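Local coordinates for protein cytochrome P450 reductase (Amycolatopsis methanolica 239, PDB 5OGX) that transfers electrons from NADH, through FAD and a [2Fe-2S] cluster, to the P450 GcoA that O-demethylates guaiacol and other lignin-derived aromatics, at residues Glu126-Glu131 / Lys159-His164; Leu103-Leu108 / Leu122-Pro127. All coordinates share one frame; numbering follows the deposited sequence.

Contact 1: Glu126-Glu131 / Lys159-His164. With FAD (flavin-adenine dinucleotide), chain B.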
loop_
_atom_site.group_PDB
_atom_site.type_symbol
_atom_site.label_atom_id
_atom_site.label_comp_id
_atom_site.label_asym_id
_atom_site.label_seq_id
_atom_site.Cartn_x
_atom_site.Cartn_y
_atom_site.Cartn_z
ATOM N N GLU A 126 -7.499 2.061 -20.467
ATOM C CA GLU A 126 -8.380 3.105 -19.963
ATOM C C GLU A 126 -7.782 3.714 -18.704
ATOM O O GLU A 126 -7.105 3.019 -17.938
ATOM C CB GLU A 126 -9.774 2.548 -19.640
ATOM C CG GLU A 126 -10.312 1.566 -20.677
ATOM C CD GLU A 126 -10.598 2.221 -22.018
ATOM O OE1 GLU A 126 -10.688 1.491 -23.036
ATOM O OE2 GLU A 126 -10.739 3.466 -22.054
ATOM N N PRO A 127 -8.045 4.994 -18.442
ATOM C CA PRO A 127 -7.521 5.611 -17.214
ATOM C C PRO A 127 -8.018 4.885 -15.976
ATOM O O PRO A 127 -9.175 4.459 -15.904
ATOM C CB PRO A 127 -8.062 7.045 -17.263
ATOM C CG PRO A 127 -8.431 7.283 -18.683
ATOM C CD PRO A 127 -8.757 5.959 -19.304
ATOM N N LEU A 128 -7.135 4.763 -14.991
ATOM C CA LEU A 128 -7.480 4.191 -13.698
ATOM C C LEU A 128 -7.694 5.309 -12.688
ATOM O O LEU A 128 -6.832 6.178 -12.531
ATOM C CB LEU A 128 -6.379 3.255 -13.213
ATOM C CG LEU A 128 -6.680 2.569 -11.881
ATOM C CD1 LEU A 128 -7.906 1.668 -12.065
ATOM C CD2 LEU A 128 -5.471 1.767 -11.404
ATOM N N ALA A 129 -8.841 5.289 -12.013
ATOM C CA ALA A 129 -9.094 6.196 -10.899
ATOM C C ALA A 129 -8.521 5.579 -9.633
ATOM O O ALA A 129 -8.855 4.440 -9.307
ATOM C CB ALA A 129 -10.593 6.442 -10.728
ATOM N N PHE A 130 -7.660 6.322 -8.931
ATOM C CA PHE A 130 -7.051 5.841 -7.690
ATOM C C PHE A 130 -6.554 7.034 -6.882
ATOM O O PHE A 130 -6.453 8.155 -7.387
ATOM C CB PHE A 130 -5.882 4.870 -7.957
ATOM C CG PHE A 130 -4.756 5.485 -8.753
ATOM C CD1 PHE A 130 -4.767 5.420 -10.139
ATOM C CD2 PHE A 130 -3.696 6.127 -8.120
ATOM C CE1 PHE A 130 -3.747 5.994 -10.900
ATOM C CE2 PHE A 130 -2.664 6.707 -8.880
ATOM C CZ PHE A 130 -2.701 6.638 -10.270
ATOM N N GLU A 131 -6.241 6.775 -5.613
ATOM C CA GLU A 131 -5.549 7.732 -4.754
ATOM C C GLU A 131 -4.079 7.354 -4.702
ATOM O O GLU A 131 -3.754 6.167 -4.652
ATOM C CB GLU A 131 -6.105 7.710 -3.328
ATOM C CG GLU A 131 -7.587 8.048 -3.230
ATOM C CD GLU A 131 -7.863 9.480 -3.622
ATOM O OE1 GLU A 131 -7.085 10.378 -3.222
ATOM O OE2 GLU A 131 -8.847 9.708 -4.344
ATOM N N LYS A 159 -2.616 6.599 -16.781
ATOM C CA LYS A 159 -2.572 5.657 -17.889
ATOM C C LYS A 159 -1.342 4.769 -17.900
ATOM O O LYS A 159 -1.316 3.788 -18.653
ATOM C CB LYS A 159 -2.651 6.408 -19.229
ATOM C CG LYS A 159 -4.031 6.945 -19.546
ATOM C CD LYS A 159 -4.870 5.896 -20.248
ATOM C CE LYS A 159 -4.646 5.940 -21.750
ATOM N NZ LYS A 159 -5.096 4.691 -22.409
ATOM N N VAL A 160 -0.322 5.075 -17.108
ATOM C CA VAL A 160 0.888 4.265 -17.052
ATOM C C VAL A 160 1.202 4.055 -15.582
ATOM O O VAL A 160 1.595 5.004 -14.887
ATOM C CB VAL A 160 2.068 4.926 -17.774
ATOM C CG1 VAL A 160 3.319 4.072 -17.616
ATOM C CG2 VAL A 160 1.746 5.151 -19.263
ATOM N N LEU A 161 1.018 2.830 -15.099
ATOM C CA LEU A 161 1.267 2.539 -13.692
ATOM C C LEU A 161 2.753 2.293 -13.468
ATOM O O LEU A 161 3.410 1.625 -14.268
ATOM C CB LEU A 161 0.449 1.321 -13.250
ATOM C CG LEU A 161 -1.056 1.374 -13.545
ATOM C CD1 LEU A 161 -1.731 0.087 -13.048
ATOM C CD2 LEU A 161 -1.739 2.606 -12.927
ATOM N N GLU A 162 3.288 2.850 -12.383
ATOM C CA GLU A 162 4.711 2.736 -12.064
ATOM C C GLU A 162 4.875 1.892 -10.808
ATOM O O GLU A 162 4.406 2.284 -9.734
ATOM C CB GLU A 162 5.353 4.111 -11.859
ATOM C CG GLU A 162 6.824 4.026 -11.474
ATOM C CD GLU A 162 7.432 5.387 -11.174
ATOM O OE1 GLU A 162 6.713 6.385 -11.323
ATOM O OE2 GLU A 162 8.616 5.443 -10.788
ATOM N N LEU A 163 5.578 0.762 -10.937
ATOM C CA LEU A 163 5.861 -0.133 -9.819
ATOM C C LEU A 163 7.362 -0.173 -9.565
ATOM O O LEU A 163 8.166 -0.097 -10.504
ATOM C CB LEU A 163 5.358 -1.568 -10.107
ATOM C CG LEU A 163 3.970 -1.683 -10.732
ATOM C CD1 LEU A 163 3.640 -3.150 -11.047
ATOM C CD2 LEU A 163 2.937 -1.102 -9.792
ATOM N N HIS A 164 7.739 -0.309 -8.291
ATOM C CA HIS A 164 9.128 -0.542 -7.888
ATOM C C HIS A 164 9.191 -1.909 -7.230
ATOM O O HIS A 164 8.599 -2.107 -6.168
ATOM C CB HIS A 164 9.630 0.522 -6.902
ATOM C CG HIS A 164 9.501 1.926 -7.399
ATOM N ND1 HIS A 164 9.750 3.017 -6.595
ATOM C CD2 HIS A 164 9.152 2.421 -8.614
ATOM C CE1 HIS A 164 9.561 4.125 -7.292
ATOM N NE2 HIS A 164 9.202 3.793 -8.520
HETATM P PA FAD B . 7.335 -15.454 -2.527
HETATM O O1A FAD B . 7.383 -16.624 -3.479
HETATM O O2A FAD B . 5.960 -15.161 -1.980
HETATM O O5B FAD B . 8.349 -15.700 -1.249
HETATM C C5B FAD B . 9.487 -16.516 -1.418
HETATM C C4B FAD B . 10.067 -16.803 -0.003
HETATM O O4B FAD B . 10.626 -15.722 0.468
HETATM C C3B FAD B . 8.932 -17.146 0.977
HETATM O O3B FAD B . 9.374 -18.082 1.854
HETATM C C2B FAD B . 8.621 -15.800 1.674
HETATM O O2B FAD B . 7.981 -16.006 3.009
HETATM C C1B FAD B . 9.783 -15.208 1.748
HETATM N N9A FAD B . 9.681 -13.784 1.555
HETATM C C8A FAD B . 8.660 -13.126 0.990
HETATM N N7A FAD B . 8.971 -11.823 0.977
HETATM C C5A FAD B . 10.193 -11.687 1.524
HETATM C C6A FAD B . 10.970 -10.576 1.748
HETATM N N6A FAD B . 10.896 -9.141 1.539
HETATM N N1A FAD B . 12.165 -10.703 2.310
HETATM C C2A FAD B . 12.619 -11.930 2.670
HETATM N N3A FAD B . 11.858 -13.033 2.451
HETATM C C4A FAD B . 10.640 -12.896 1.875
HETATM N N1 FAD B . 6.939 -5.631 -2.999
HETATM C C2 FAD B . 7.737 -4.751 -3.845
HETATM O O2 FAD B . 8.797 -5.105 -4.241
HETATM N N3 FAD B . 7.203 -3.434 -4.220
HETATM C C4 FAD B . 5.933 -2.952 -3.772
HETATM O O4 FAD B . 5.543 -1.876 -4.081
HETATM C C4X FAD B . 5.148 -3.863 -2.884
HETATM N N5 FAD B . 3.861 -3.428 -2.438
HETATM C C5X FAD B . 3.113 -4.325 -1.561
HETATM C C6 FAD B . 1.883 -3.874 -1.072
HETATM C C7 FAD B . 1.179 -4.745 -0.237
HETATM C C7M FAD B . -0.143 -4.105 0.184
HETATM C C8 FAD B . 1.679 -6.003 0.093
HETATM C C8M FAD B . 0.832 -6.887 1.001
HETATM C C9 FAD B . 2.909 -6.442 -0.387
HETATM C C9A FAD B . 3.619 -5.587 -1.206
HETATM N N10 FAD B . 4.919 -6.062 -1.710
HETATM C C10 FAD B . 5.665 -5.168 -2.531
HETATM C "C1'" FAD B . 5.415 -7.416 -1.408
HETATM C "C2'" FAD B . 5.031 -8.208 -2.729
HETATM O "O2'" FAD B . 3.632 -8.289 -2.968
HETATM C "C3'" FAD B . 5.559 -9.659 -2.776
HETATM O "O3'" FAD B . 5.245 -10.273 -1.558
HETATM C "C4'" FAD B . 7.083 -9.699 -2.991
HETATM O "O4'" FAD B . 7.404 -9.147 -4.239
HETATM C "C5'" FAD B . 7.615 -11.147 -2.936
HETATM O "O5'" FAD B . 6.791 -11.975 -3.733
HETATM P P FAD B . 7.443 -13.299 -4.450
HETATM O O1P FAD B . 6.322 -14.053 -5.113
HETATM O O2P FAD B . 8.610 -12.922 -5.332
HETATM O O3P FAD B . 8.064 -14.164 -3.205
#
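The aliphatic chain of Lys159 lies alongside the ring of Pro127, both pointing the same way, and its CD comes 3.8 Å from Pro127 N and 4.0 Å from Glu126 C. The chi2 bend (-87°) sets CD beside the Glu126-Pro127 backbone, and the chi3 bend (-87°) carries CE on past it. The ammonium group then turns to carbonyl oxygens where strand 117-124 ends, with a hydrogen bond to Leu124 O and a weak one to Ala125 O just past it. The Glu126 carboxylate is not a direct partner: OE2 stays 5.8 Å from Lys159 NZ, where any attraction would be diffuse.

Further in, the contact is apolar. Leu128 meets Leu161 through one methyl, CD2 to CD2 at 4.1 Å, the two side chains crossing at about a right angle. The same Leu161 methyl approaches the Phe130 ring obliquely, 4.4 Å from CE1. Farther along the strand His164 O accepts a hydrogen bond from FAD N3 (2.7 Å). Glu162 OE2 lies in the ring plane of His164 and takes its NE2-H from above the carboxylate plane (47° out of it); Arg119 and Arg255 also hold this buried oxygen by salt bridges.

The loop 126-131 thus packs on the start of strand 160-166, an outermost strand of the antiparallel FAD-domain sheet, with Leu103 of strand 101-114 touching both Leu128 and Leu161 and Val136 of strand 135-139 also against Leu161.

Contact 2: Leu103-Leu108 / Leu122-Pro127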
loop_
_atom_site.group_PDB
_atom_site.type_symbol
_atom_site.label_atom_id
_atom_site.label_comp_id
_atom_site.label_asym_id
_atom_site.label_seq_id
_atom_site.Cartn_x
_atom_site.Cartn_y
_atom_site.Cartn_z
ATOM N N LEU A 103 -7.900 -4.747 -15.065
ATOM C CA LEU A 103 -7.116 -3.856 -15.908
ATOM C C LEU A 103 -6.686 -4.569 -17.178
ATOM O O LEU A 103 -6.413 -5.772 -17.172
ATOM C CB LEU A 103 -5.871 -3.351 -15.177
ATOM C CG LEU A 103 -6.119 -2.788 -13.778
ATOM C CD1 LEU A 103 -4.810 -2.311 -13.154
ATOM C CD2 LEU A 103 -7.149 -1.661 -13.849
ATOM N N THR A 104 -6.638 -3.809 -18.272
ATOM C CA THR A 104 -6.037 -4.269 -19.526
ATOM C C THR A 104 -4.653 -3.630 -19.575
ATOM O O THR A 104 -4.478 -2.525 -20.087
ATOM C CB THR A 104 -6.899 -3.887 -20.727
ATOM O OG1 THR A 104 -8.206 -4.463 -20.589
ATOM C CG2 THR A 104 -6.273 -4.396 -22.011
ATOM N N ALA A 105 -3.667 -4.320 -18.998
ATOM C CA ALA A 105 -2.356 -3.746 -18.714
ATOM C C ALA A 105 -1.293 -4.377 -19.597
ATOM O O ALA A 105 -1.249 -5.604 -19.731
ATOM C CB ALA A 105 -1.981 -3.947 -17.244
ATOM N N THR A 106 -0.425 -3.538 -20.179
ATOM C CA THR A 106 0.644 -3.986 -21.066
ATOM C C THR A 106 1.971 -3.420 -20.585
ATOM O O THR A 106 2.064 -2.226 -20.278
ATOM C CB THR A 106 0.384 -3.553 -22.524
ATOM O OG1 THR A 106 -0.905 -4.021 -22.941
ATOM C CG2 THR A 106 1.447 -4.127 -23.449
ATOM N N VAL A 107 2.994 -4.268 -20.511
ATOM C CA VAL A 107 4.300 -3.793 -20.065
ATOM C C VAL A 107 4.844 -2.821 -21.105
ATOM O O VAL A 107 5.036 -3.179 -22.274
ATOM C CB VAL A 107 5.273 -4.957 -19.836
ATOM C CG1 VAL A 107 6.633 -4.418 -19.411
ATOM C CG2 VAL A 107 4.727 -5.921 -18.783
ATOM N N LEU A 108 5.075 -1.580 -20.684
ATOM C CA LEU A 108 5.730 -0.596 -21.536
ATOM C C LEU A 108 7.234 -0.571 -21.334
ATOM O O LEU A 108 7.979 -0.365 -22.302
ATOM C CB LEU A 108 5.154 0.795 -21.274
ATOM C CG LEU A 108 3.666 0.949 -21.578
ATOM C CD1 LEU A 108 3.239 2.397 -21.402
ATOM C CD2 LEU A 108 3.324 0.436 -22.975
ATOM N N LEU A 122 3.405 -0.105 -16.553
ATOM C CA LEU A 122 2.285 -0.839 -17.129
ATOM C C LEU A 122 1.330 0.146 -17.786
ATOM O O LEU A 122 0.744 0.993 -17.104
ATOM C CB LEU A 122 1.539 -1.642 -16.059
ATOM C CG LEU A 122 2.275 -2.726 -15.278
ATOM C CD1 LEU A 122 1.281 -3.407 -14.339
ATOM C CD2 LEU A 122 2.908 -3.727 -16.249
ATOM N N GLY A 123 1.180 0.037 -19.103
ATOM C CA GLY A 123 0.246 0.891 -19.812
ATOM C C GLY A 123 -1.160 0.318 -19.759
ATOM O O GLY A 123 -1.367 -0.886 -19.882
ATOM N N LEU A 124 -2.130 1.207 -19.567
ATOM C CA LEU A 124 -3.526 0.825 -19.424
ATOM C C LEU A 124 -4.326 1.238 -20.650
ATOM O O LEU A 124 -4.066 2.277 -21.262
ATOM C CB LEU A 124 -4.150 1.470 -18.185
ATOM C CG LEU A 124 -3.504 1.069 -16.868
ATOM C CD1 LEU A 124 -4.279 1.712 -15.718
ATOM C CD2 LEU A 124 -3.472 -0.446 -16.719
ATOM N N ALA A 125 -5.320 0.417 -20.993
ATOM C CA ALA A 125 -6.210 0.766 -22.098
ATOM C C ALA A 125 -7.126 1.933 -21.741
ATOM O O ALA A 125 -7.506 2.714 -22.625
ATOM C CB ALA A 125 -7.036 -0.451 -22.513
ATOM N N GLU A 126 -7.499 2.061 -20.467
ATOM C CA GLU A 126 -8.380 3.105 -19.963
ATOM C C GLU A 126 -7.782 3.714 -18.704
ATOM O O GLU A 126 -7.105 3.019 -17.938
ATOM C CB GLU A 126 -9.774 2.548 -19.640
ATOM C CG GLU A 126 -10.312 1.566 -20.677
ATOM C CD GLU A 126 -10.598 2.221 -22.018
ATOM O OE1 GLU A 126 -10.688 1.491 -23.036
ATOM O OE2 GLU A 126 -10.739 3.466 -22.054
ATOM N N PRO A 127 -8.045 4.994 -18.442
ATOM C CA PRO A 127 -7.521 5.611 -17.214
ATOM C C PRO A 127 -8.018 4.885 -15.976
ATOM O O PRO A 127 -9.175 4.459 -15.904
ATOM C CB PRO A 127 -8.062 7.045 -17.263
ATOM C CG PRO A 127 -8.431 7.283 -18.683
ATOM C CD PRO A 127 -8.757 5.959 -19.304
#
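This is an antiparallel strand pairing within the beta hairpin of strands 101-114 and 117-124, neighbouring interior strands of the six-stranded antiparallel sheet in the FAD-binding domain. Thr106 and Gly123 form the hydrogen-bonded pair, joined both ways: Thr106 N to Gly123 O at 2.8 Å and Gly123 N to Thr106 O at 2.7 Å. Ala105-Leu124 and Val107-Leu122 are the flanking non-hydrogen-bonded pairs. Beyond them, Ala125 N reaches Thr104 O at 3.2 Å with a more bent N-H...O angle of 142°, just where 122-127 leaves the strand. Several carbonyls take a second, CA-H...O contact; the shortest runs from Ala105 CA to Gly123 O, at 3.2 Å.

On the face bearing Ala105, Val107, Leu122 and Leu124, the leucines reach across with their CD2 methyls. Leu124 CD2 sits 3.8 Å from Ala105 CB and also touches Leu103 CB, while Leu122 CD2 meets Val107 CG2 at 3.8 Å, the two side chains crossing obliquely. The other face is different in kind. Gly123 has no side chain there, and Leu108 lies over its backbone, with CG 3.6 Å from Gly123 N and CD1 against Gly123 CA; Thr106 is the residue opposite it in the pairing. Farther along, Thr104 CB and CG2 rest against Ala125 CB.

Leu163 and Leu161 of strand 160-166 continue the apolar face beyond Leu122 and Leu124. The chemistry therefore divides the work: reciprocal backbone bonds fix the register, and buried hydrocarbon on one face joins the hairpin to the interior of the flavin domain.

Overall arrangement
Following the chain, strand 101-114 turns directly into strand 117-124, and contact 2 closes this hairpin with 13 residues between its segments. The chain then leaves strand 117-124 through the 126-131 loop, crosses to strands 135-139 and 146-150 at the other side of the sheet, and comes back beside 117-124 at 159-164, where contact 1 closes a longer excursion of 27 residues. The two closures follow one another, overlapping at Glu126 and Pro127 without nesting. Their centres lie about 8 Å apart, and probable hydrogen bonds pair Leu161 N with Leu122 O and Leu124 N with Lys159 O. Together they join strand 160-166 to the hairpin and pack the exit loop against that edge.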